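Local structure of N-acetylneuraminate lyase (Peptoclostridium difficile, 4WOZ) at residues A[20-25]-A[38-43]; A[75-80]-A[109-114]. The protein belongs, as an N-acetylneuraminate lyase, to the dihydrodipicolinate synthetase family of enzymes, which are built on a TIM barrel. All coordinates share one frame; numbering follows the deposited sequence.

Interaction 1. Residues A[20-25]-A[38-43]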
ATOM      1  N   SER A  20      -3.978 -17.161  25.207  1.00 27.49           N
ATOM      2  CA  SER A  20      -3.243 -17.798  24.122  1.00 26.75           C
ATOM      3  C   SER A  20      -4.220 -18.012  22.972  1.00 26.03           C
ATOM      4  O   SER A  20      -5.329 -18.513  23.182  1.00 24.15           O
ATOM      5  CB  SER A  20      -2.690 -19.167  24.543  1.00 26.26           C
ATOM      6  OG  SER A  20      -1.490 -19.054  25.286  1.00 30.66           O
ATOM      7  N   ALA A  21      -3.828 -17.609  21.766  1.00 24.41           N
ATOM      8  CA  ALA A  21      -4.670 -17.845  20.601  1.00 25.85           C
ATOM      9  C   ALA A  21      -4.405 -19.329  20.339  1.00 26.40           C
ATOM     10  O   ALA A  21      -3.368 -19.700  19.802  1.00 26.84           O
ATOM     11  CB  ALA A  21      -4.211 -16.987  19.416  1.00 25.17           C
ATOM     12  N   LEU A  22      -5.341 -20.170  20.753  1.00 29.05           N
ATOM     13  CA  LEU A  22      -5.205 -21.613  20.632  1.00 29.89           C
ATOM     14  C   LEU A  22      -4.932 -22.183  19.244  1.00 30.68           C
ATOM     15  O   LEU A  22      -5.643 -21.891  18.281  1.00 29.11           O
ATOM     16  CB  LEU A  22      -6.450 -22.291  21.210  1.00 30.17           C
ATOM     17  CG  LEU A  22      -6.407 -23.815  21.350  1.00 31.65           C
ATOM     18  CD1 LEU A  22      -5.367 -24.204  22.395  1.00 33.39           C
ATOM     19  CD2 LEU A  22      -7.780 -24.334  21.753  1.00 32.50           C
ATOM     20  N   LEU A  23      -3.890 -23.004  19.154  1.00 32.41           N
ATOM     21  CA  LEU A  23      -3.554 -23.668  17.903  1.00 33.50           C
ATOM     22  C   LEU A  23      -4.270 -25.001  17.936  1.00 33.33           C
ATOM     23  O   LEU A  23      -4.616 -25.504  19.003  1.00 32.50           O
ATOM     24  CB  LEU A  23      -2.048 -23.913  17.766  1.00 35.32           C
ATOM     25  CG  LEU A  23      -1.195 -22.750  17.262  1.00 36.45           C
ATOM     26  CD1 LEU A  23      -0.836 -21.853  18.426  1.00 38.46           C
ATOM     27  CD2 LEU A  23       0.066 -23.280  16.612  1.00 37.04           C
ATOM     28  N   VAL A  24      -4.505 -25.569  16.764  1.00 34.58           N
ATOM     29  CA  VAL A  24      -5.185 -26.847  16.675  1.00 34.49           C
ATOM     30  C   VAL A  24      -4.207 -27.899  16.167  1.00 36.32           C
ATOM     31  O   VAL A  24      -3.246 -27.579  15.468  1.00 34.63           O
ATOM     32  CB  VAL A  24      -6.401 -26.746  15.735  1.00 34.09           C
ATOM     33  CG1 VAL A  24      -7.023 -28.121  15.523  1.00 33.50           C
ATOM     34  CG2 VAL A  24      -7.428 -25.783  16.334  1.00 32.48           C
ATOM     35  N   SER A  25      -4.445 -29.150  16.540  1.00 36.60           N
ATOM     36  CA  SER A  25      -3.584 -30.242  16.117  1.00 38.50           C
ATOM     37  C   SER A  25      -4.206 -30.928  14.905  1.00 39.09           C
ATOM     38  O   SER A  25      -5.412 -31.167  14.871  1.00 39.61           O
ATOM     39  CB  SER A  25      -3.413 -31.248  17.260  1.00 39.03           C
ATOM     40  OG  SER A  25      -2.562 -32.315  16.881  1.00 36.83           O
ATOM     41  N   ARG A  38      -6.170 -31.518  22.853  1.00 30.15           N
ATOM     42  CA  ARG A  38      -6.325 -31.501  24.303  1.00 30.55           C
ATOM     43  C   ARG A  38      -4.980 -31.275  24.999  1.00 29.43           C
ATOM     44  O   ARG A  38      -4.923 -30.661  26.064  1.00 32.04           O
ATOM     45  CB  ARG A  38      -6.977 -32.806  24.785  1.00 26.56           C
ATOM     46  CG  ARG A  38      -8.483 -32.842  24.560  1.00 31.16           C
ATOM     47  CD  ARG A  38      -9.064 -34.241  24.732  1.00 29.17           C
ATOM     48  NE  ARG A  38     -10.507 -34.264  24.503  1.00 31.74           N
ATOM     49  CZ  ARG A  38     -11.412 -33.765  25.341  1.00 31.84           C
ATOM     50  NH1 ARG A  38     -11.032 -33.204  26.480  1.00 35.62           N
ATOM     51  NH2 ARG A  38     -12.699 -33.818  25.034  1.00 33.26           N
ATOM     52  N   GLN A  39      -3.896 -31.754  24.397  1.00 29.76           N
ATOM     53  CA  GLN A  39      -2.575 -31.561  24.985  1.00 28.80           C
ATOM     54  C   GLN A  39      -2.171 -30.092  24.864  1.00 30.31           C
ATOM     55  O   GLN A  39      -1.591 -29.523  25.785  1.00 31.27           O
ATOM     56  CB  GLN A  39      -1.538 -32.444  24.289  1.00 29.14           C
ATOM     57  CG  GLN A  39      -1.859 -33.938  24.336  1.00 31.41           C
ATOM     58  CD  GLN A  39      -0.747 -34.793  23.758  1.00 32.70           C
ATOM     59  OE1 GLN A  39      -0.049 -34.382  22.830  1.00 33.28           O
ATOM     60  NE2 GLN A  39      -0.587 -35.996  24.294  1.00 33.14           N
ATOM     61  N   ILE A  40      -2.467 -29.476  23.722  1.00 30.44           N
ATOM     62  CA  ILE A  40      -2.137 -28.064  23.528  1.00 29.60           C
ATOM     63  C   ILE A  40      -2.852 -27.263  24.614  1.00 29.45           C
ATOM     64  O   ILE A  40      -2.250 -26.434  25.293  1.00 29.48           O
ATOM     65  CB  ILE A  40      -2.608 -27.550  22.138  1.00 28.11           C
ATOM     66  CG1 ILE A  40      -1.790 -28.214  21.023  1.00 28.12           C
ATOM     67  CG2 ILE A  40      -2.465 -26.029  22.065  1.00 28.52           C
ATOM     68  CD1 ILE A  40      -2.273 -27.864  19.612  1.00 28.01           C
ATOM     69  N   ILE A  41      -4.145 -27.526  24.765  1.00 30.35           N
ATOM     70  CA  ILE A  41      -4.965 -26.848  25.761  1.00 31.60           C
ATOM     71  C   ILE A  41      -4.378 -27.026  27.162  1.00 32.19           C
ATOM     72  O   ILE A  41      -4.168 -26.056  27.885  1.00 29.56           O
ATOM     73  CB  ILE A  41      -6.399 -27.400  25.736  1.00 31.56           C
ATOM     74  CG1 ILE A  41      -7.041 -27.074  24.386  1.00 29.98           C
ATOM     75  CG2 ILE A  41      -7.211 -26.826  26.907  1.00 31.70           C
ATOM     76  CD1 ILE A  41      -8.415 -27.680  24.188  1.00 29.20           C
ATOM     77  N   ARG A  42      -4.116 -28.276  27.531  1.00 34.30           N
ATOM     78  CA  ARG A  42      -3.546 -28.600  28.837  1.00 33.60           C
ATOM     79  C   ARG A  42      -2.198 -27.917  29.038  1.00 33.06           C
ATOM     80  O   ARG A  42      -1.864 -27.490  30.144  1.00 31.14           O
ATOM     81  CB  ARG A  42      -3.376 -30.118  28.965  1.00 34.31           C
ATOM     82  CG  ARG A  42      -4.663 -30.872  29.273  1.00 35.97           C
ATOM     83  CD  ARG A  42      -4.715 -31.273  30.743  1.00 36.67           C
ATOM     84  NE  ARG A  42      -4.703 -30.130  31.654  1.00 36.40           N
ATOM     85  CZ  ARG A  42      -5.773 -29.401  31.952  1.00 36.10           C
ATOM     86  NH1 ARG A  42      -6.949 -29.689  31.412  1.00 37.13           N
ATOM     87  NH2 ARG A  42      -5.671 -28.392  32.806  1.00 37.51           N
ATOM     88  N   HIS A  43      -1.425 -27.827  27.960  1.00 32.40           N
ATOM     89  CA  HIS A  43      -0.110 -27.201  28.006  1.00 31.86           C
ATOM     90  C   HIS A  43      -0.241 -25.717  28.338  1.00 31.58           C
ATOM     91  O   HIS A  43       0.512 -25.180  29.156  1.00 30.75           O
ATOM     92  CB  HIS A  43       0.591 -27.379  26.660  1.00 32.12           C
ATOM     93  CG  HIS A  43       1.950 -26.757  26.597  1.00 32.69           C
ATOM     94  ND1 HIS A  43       3.029 -27.250  27.297  1.00 33.92           N
ATOM     95  CD2 HIS A  43       2.409 -25.688  25.904  1.00 31.99           C
ATOM     96  CE1 HIS A  43       4.095 -26.514  27.037  1.00 33.88           C
ATOM     97  NE2 HIS A  43       3.744 -25.559  26.195  1.00 33.25           N
TER
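Leu22 and Ile40 meet branch to branch where the chain leaving a barrel strand passes the helix that follows it. The leucine holds CG anti to its backbone N (chi1 -172°), which carries the forked end toward the helix although its CB does not point there. Its CD1 lies 3.4 Å from CG2 of Ile40, closer than two methyl carbons normally pack, and the two side chains cross obliquely. The other prong leans on the next helix residue, with CD2 of Leu22 3.9 Å from CG1 of Ile41, so the leucine fork is shared by two consecutive isoleucines.

Ile40 has a second point of contact. Its extended CG1 arm points at the 20-25 backbone, across its run, ending with CD1 3.4 Å from the carbonyl O of Leu23 and 4.0 Å from the amide N of Ser25. Both polar atoms are buried beneath this methyl and have no partner in the model. Ser25 OG, by contrast, is hydrogen-bonded to the carbonyl O of Glu275.

The contact packs the segment just beyond strand 17-21 on helix 34-48, within the beta-alpha-beta unit of strand 17-21, helix 34-48 and strand 52-55. Helix 67-81 touches Ile41 and Val24, while helix 261-271 covers Leu23.

Interaction 2. Residues A[75-80]-A[109-114]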
ATOM      1  N   GLU A  75     -16.218 -27.443  21.224  1.00 34.39           N
ATOM      2  CA  GLU A  75     -16.667 -28.428  22.205  1.00 34.53           C
ATOM      3  C   GLU A  75     -15.494 -29.024  22.970  1.00 33.45           C
ATOM      4  O   GLU A  75     -15.539 -29.151  24.195  1.00 32.73           O
ATOM      5  CB  GLU A  75     -17.434 -29.571  21.533  1.00 36.71           C
ATOM      6  CG  GLU A  75     -18.815 -29.218  21.039  1.00 41.51           C
ATOM      7  CD  GLU A  75     -19.588 -30.448  20.596  1.00 44.03           C
ATOM      8  OE1 GLU A  75     -20.664 -30.300  19.977  1.00 45.13           O
ATOM      9  OE2 GLU A  75     -19.116 -31.570  20.875  1.00 47.59           O
ATOM     10  N   ILE A  76     -14.451 -29.411  22.245  1.00 31.56           N
ATOM     11  CA  ILE A  76     -13.286 -29.994  22.888  1.00 32.64           C
ATOM     12  C   ILE A  76     -12.614 -29.011  23.836  1.00 33.06           C
ATOM     13  O   ILE A  76     -12.205 -29.387  24.933  1.00 35.13           O
ATOM     14  CB  ILE A  76     -12.249 -30.470  21.853  1.00 30.44           C
ATOM     15  CG1 ILE A  76     -12.836 -31.618  21.025  1.00 32.35           C
ATOM     16  CG2 ILE A  76     -10.976 -30.896  22.564  1.00 30.94           C
ATOM     17  CD1 ILE A  76     -11.953 -32.086  19.884  1.00 32.72           C
ATOM     18  N   ALA A  77     -12.508 -27.753  23.420  1.00 32.42           N
ATOM     19  CA  ALA A  77     -11.863 -26.741  24.257  1.00 33.62           C
ATOM     20  C   ALA A  77     -12.602 -26.564  25.579  1.00 33.58           C
ATOM     21  O   ALA A  77     -11.995 -26.583  26.650  1.00 33.23           O
ATOM     22  CB  ALA A  77     -11.787 -25.409  23.514  1.00 31.17           C
ATOM     23  N   LYS A  78     -13.918 -26.402  25.494  1.00 33.74           N
ATOM     24  CA  LYS A  78     -14.742 -26.216  26.680  1.00 33.83           C
ATOM     25  C   LYS A  78     -14.709 -27.444  27.582  1.00 33.14           C
ATOM     26  O   LYS A  78     -14.578 -27.326  28.799  1.00 33.98           O
ATOM     27  CB  LYS A  78     -16.186 -25.904  26.271  1.00 32.04           C
ATOM     28  CG  LYS A  78     -17.127 -25.663  27.441  1.00 33.57           C
ATOM     29  CD  LYS A  78     -16.674 -24.483  28.287  1.00 34.58           C
ATOM     30  CE  LYS A  78     -17.567 -24.297  29.508  1.00 33.11           C
ATOM     31  NZ  LYS A  78     -17.105 -23.149  30.327  1.00 32.11           N
ATOM     32  N   ASP A  79     -14.826 -28.623  26.987  1.00 34.13           N
ATOM     33  CA  ASP A  79     -14.810 -29.860  27.761  1.00 35.16           C
ATOM     34  C   ASP A  79     -13.490 -30.017  28.504  1.00 35.82           C
ATOM     35  O   ASP A  79     -13.469 -30.339  29.692  1.00 35.71           O
ATOM     36  CB  ASP A  79     -15.017 -31.067  26.845  1.00 35.90           C
ATOM     37  CG  ASP A  79     -15.054 -32.378  27.609  1.00 38.26           C
ATOM     38  OD1 ASP A  79     -15.948 -32.534  28.467  1.00 40.51           O
ATOM     39  OD2 ASP A  79     -14.195 -33.251  27.354  1.00 36.24           O
ATOM     40  N   GLU A  80     -12.390 -29.775  27.798  1.00 34.57           N
ATOM     41  CA  GLU A  80     -11.060 -29.905  28.373  1.00 36.25           C
ATOM     42  C   GLU A  80     -10.742 -28.857  29.434  1.00 36.99           C
ATOM     43  O   GLU A  80     -10.117 -29.165  30.445  1.00 37.94           O
ATOM     44  CB  GLU A  80     -10.005 -29.840  27.266  1.00 35.40           C
ATOM     45  CG  GLU A  80      -8.610 -30.215  27.734  1.00 37.36           C
ATOM     46  CD  GLU A  80      -8.607 -31.524  28.509  1.00 38.95           C
ATOM     47  OE1 GLU A  80      -9.065 -32.546  27.959  1.00 38.64           O
ATOM     48  OE2 GLU A  80      -8.148 -31.527  29.669  1.00 40.67           O
ATOM     49  N   LEU A 109     -22.431 -23.276  25.082  1.00 36.27           N
ATOM     50  CA  LEU A 109     -21.369 -24.086  25.672  1.00 35.66           C
ATOM     51  C   LEU A 109     -20.811 -23.391  26.910  1.00 34.59           C
ATOM     52  O   LEU A 109     -20.041 -23.975  27.673  1.00 34.16           O
ATOM     53  CB  LEU A 109     -20.241 -24.314  24.666  1.00 36.31           C
ATOM     54  CG  LEU A 109     -20.448 -25.408  23.618  1.00 38.38           C
ATOM     55  CD1 LEU A 109     -19.254 -25.443  22.680  1.00 38.91           C
ATOM     56  CD2 LEU A 109     -20.616 -26.761  24.312  1.00 38.95           C
ATOM     57  N   GLY A 110     -21.199 -22.136  27.100  1.00 33.69           N
ATOM     58  CA  GLY A 110     -20.732 -21.396  28.254  1.00 30.86           C
ATOM     59  C   GLY A 110     -19.465 -20.581  28.071  1.00 32.11           C
ATOM     60  O   GLY A 110     -18.767 -20.315  29.051  1.00 31.04           O
ATOM     61  N   TYR A 111     -19.142 -20.192  26.837  1.00 31.06           N
ATOM     62  CA  TYR A 111     -17.956 -19.367  26.616  1.00 30.44           C
ATOM     63  C   TYR A 111     -18.201 -18.028  27.304  1.00 30.10           C
ATOM     64  O   TYR A 111     -19.296 -17.479  27.229  1.00 30.09           O
ATOM     65  CB  TYR A 111     -17.689 -19.158  25.116  1.00 29.98           C
ATOM     66  CG  TYR A 111     -16.847 -20.260  24.506  1.00 28.64           C
ATOM     67  CD1 TYR A 111     -17.371 -21.536  24.324  1.00 29.10           C
ATOM     68  CD2 TYR A 111     -15.504 -20.049  24.185  1.00 27.92           C
ATOM     69  CE1 TYR A 111     -16.579 -22.585  23.846  1.00 29.14           C
ATOM     70  CE2 TYR A 111     -14.701 -21.096  23.704  1.00 24.75           C
ATOM     71  CZ  TYR A 111     -15.250 -22.359  23.543  1.00 26.49           C
ATOM     72  OH  TYR A 111     -14.474 -23.417  23.126  1.00 26.74           O
ATOM     73  N   ASP A 112     -17.175 -17.520  27.977  1.00 29.63           N
ATOM     74  CA  ASP A 112     -17.249 -16.263  28.716  1.00 30.08           C
ATOM     75  C   ASP A 112     -17.500 -15.044  27.836  1.00 30.42           C
ATOM     76  O   ASP A 112     -18.104 -14.060  28.278  1.00 29.83           O
ATOM     77  CB  ASP A 112     -15.957 -16.068  29.513  1.00 29.01           C
ATOM     78  CG  ASP A 112     -15.714 -17.195  30.498  1.00 33.22           C
ATOM     79  OD1 ASP A 112     -16.424 -17.257  31.528  1.00 35.47           O
ATOM     80  OD2 ASP A 112     -14.823 -18.029  30.238  1.00 32.74           O
ATOM     81  N   ALA A 113     -17.024 -15.110  26.600  1.00 28.37           N
ATOM     82  CA  ALA A 113     -17.204 -14.023  25.655  1.00 27.85           C
ATOM     83  C   ALA A 113     -16.959 -14.510  24.237  1.00 27.35           C
ATOM     84  O   ALA A 113     -16.402 -15.592  24.020  1.00 26.55           O
ATOM     85  CB  ALA A 113     -16.254 -12.881  25.980  1.00 29.45           C
ATOM     86  N   ILE A 114     -17.398 -13.720  23.266  1.00 27.25           N
ATOM     87  CA  ILE A 114     -17.178 -14.080  21.879  1.00 28.76           C
ATOM     88  C   ILE A 114     -16.416 -12.946  21.216  1.00 29.50           C
ATOM     89  O   ILE A 114     -16.356 -11.830  21.743  1.00 29.72           O
ATOM     90  CB  ILE A 114     -18.506 -14.327  21.116  1.00 28.73           C
ATOM     91  CG1 ILE A 114     -19.297 -13.026  20.983  1.00 27.95           C
ATOM     92  CG2 ILE A 114     -19.322 -15.380  21.848  1.00 26.55           C
ATOM     93  CD1 ILE A 114     -20.530 -13.150  20.098  1.00 30.46           C
TER
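Lys78 sets CG anti to its backbone N (chi1 -179°), bends at chi2 (60°) and then runs straight, a shape that carries its aliphatic chain past the carbonyl O of Leu109. Its CE comes within 3.1 Å of this O of Leu109, and CG and CD of the lysine also lie close to the same oxygen. The ammonium end continues beyond it: NZ of Lys78 is 3.5 Å from the O of Gly110, but its hydrogen bond is to the carbonyl O of Lys82.

Tyr111 turns CG anti to its carbonyl carbon (chi1 -87°), and the ring extends to the helix. OH of Tyr111 reaches CB of Ala77 at 3.4 Å, while CE1 of the ring is 4.1 Å from CB of Lys78, an oblique approach. A hydrogen bond with the carbonyl O of Phe74 secures the hydroxyl, and the Phe74 ring packs edge-to-face with that of Tyr111. Leu109 completes the apolar part: its CD1 lies 4.1 Å from CG of Glu75, their side chains crossing at about a right angle.

Between Leu109 and Tyr111, Gly110 closes the preceding helix in a Schellman motif. At its positive phi, a CB would jam against the preceding carbonyl O and also crowd CE of Lys78.

The contact therefore joins helix 67-81 to the turn between helix 96-109 and strand 113-117. Leu87 of strand 86-90 touches both Lys78 and Tyr111, and the backbone N of Leu87 donates a hydrogen bond to OD2 of Asp112.

Overall arrangement
Helix 67-81 connects the two contacts, whose centres are 13 Å apart, and illustrates how neighbouring helices around a TIM barrel are tied together. Beyond its packing with 109-114, segment 75-80 also meets 38-43. Salt bridges join NH1 of Arg38 to OE1 of Glu80 (2.5 Å) and NH1 of Arg42 to OE2 of Glu80 (2.8 Å), so one carboxylate is shared by two arginines. Apolar contact accompanies them, with CD1 of Ile41 3.6 Å from CA of Ala77. Both interactions reach the same eight-stranded parallel barrel, interaction 1 just past strand 17-21 and interaction 2 just ahead of strand 113-117.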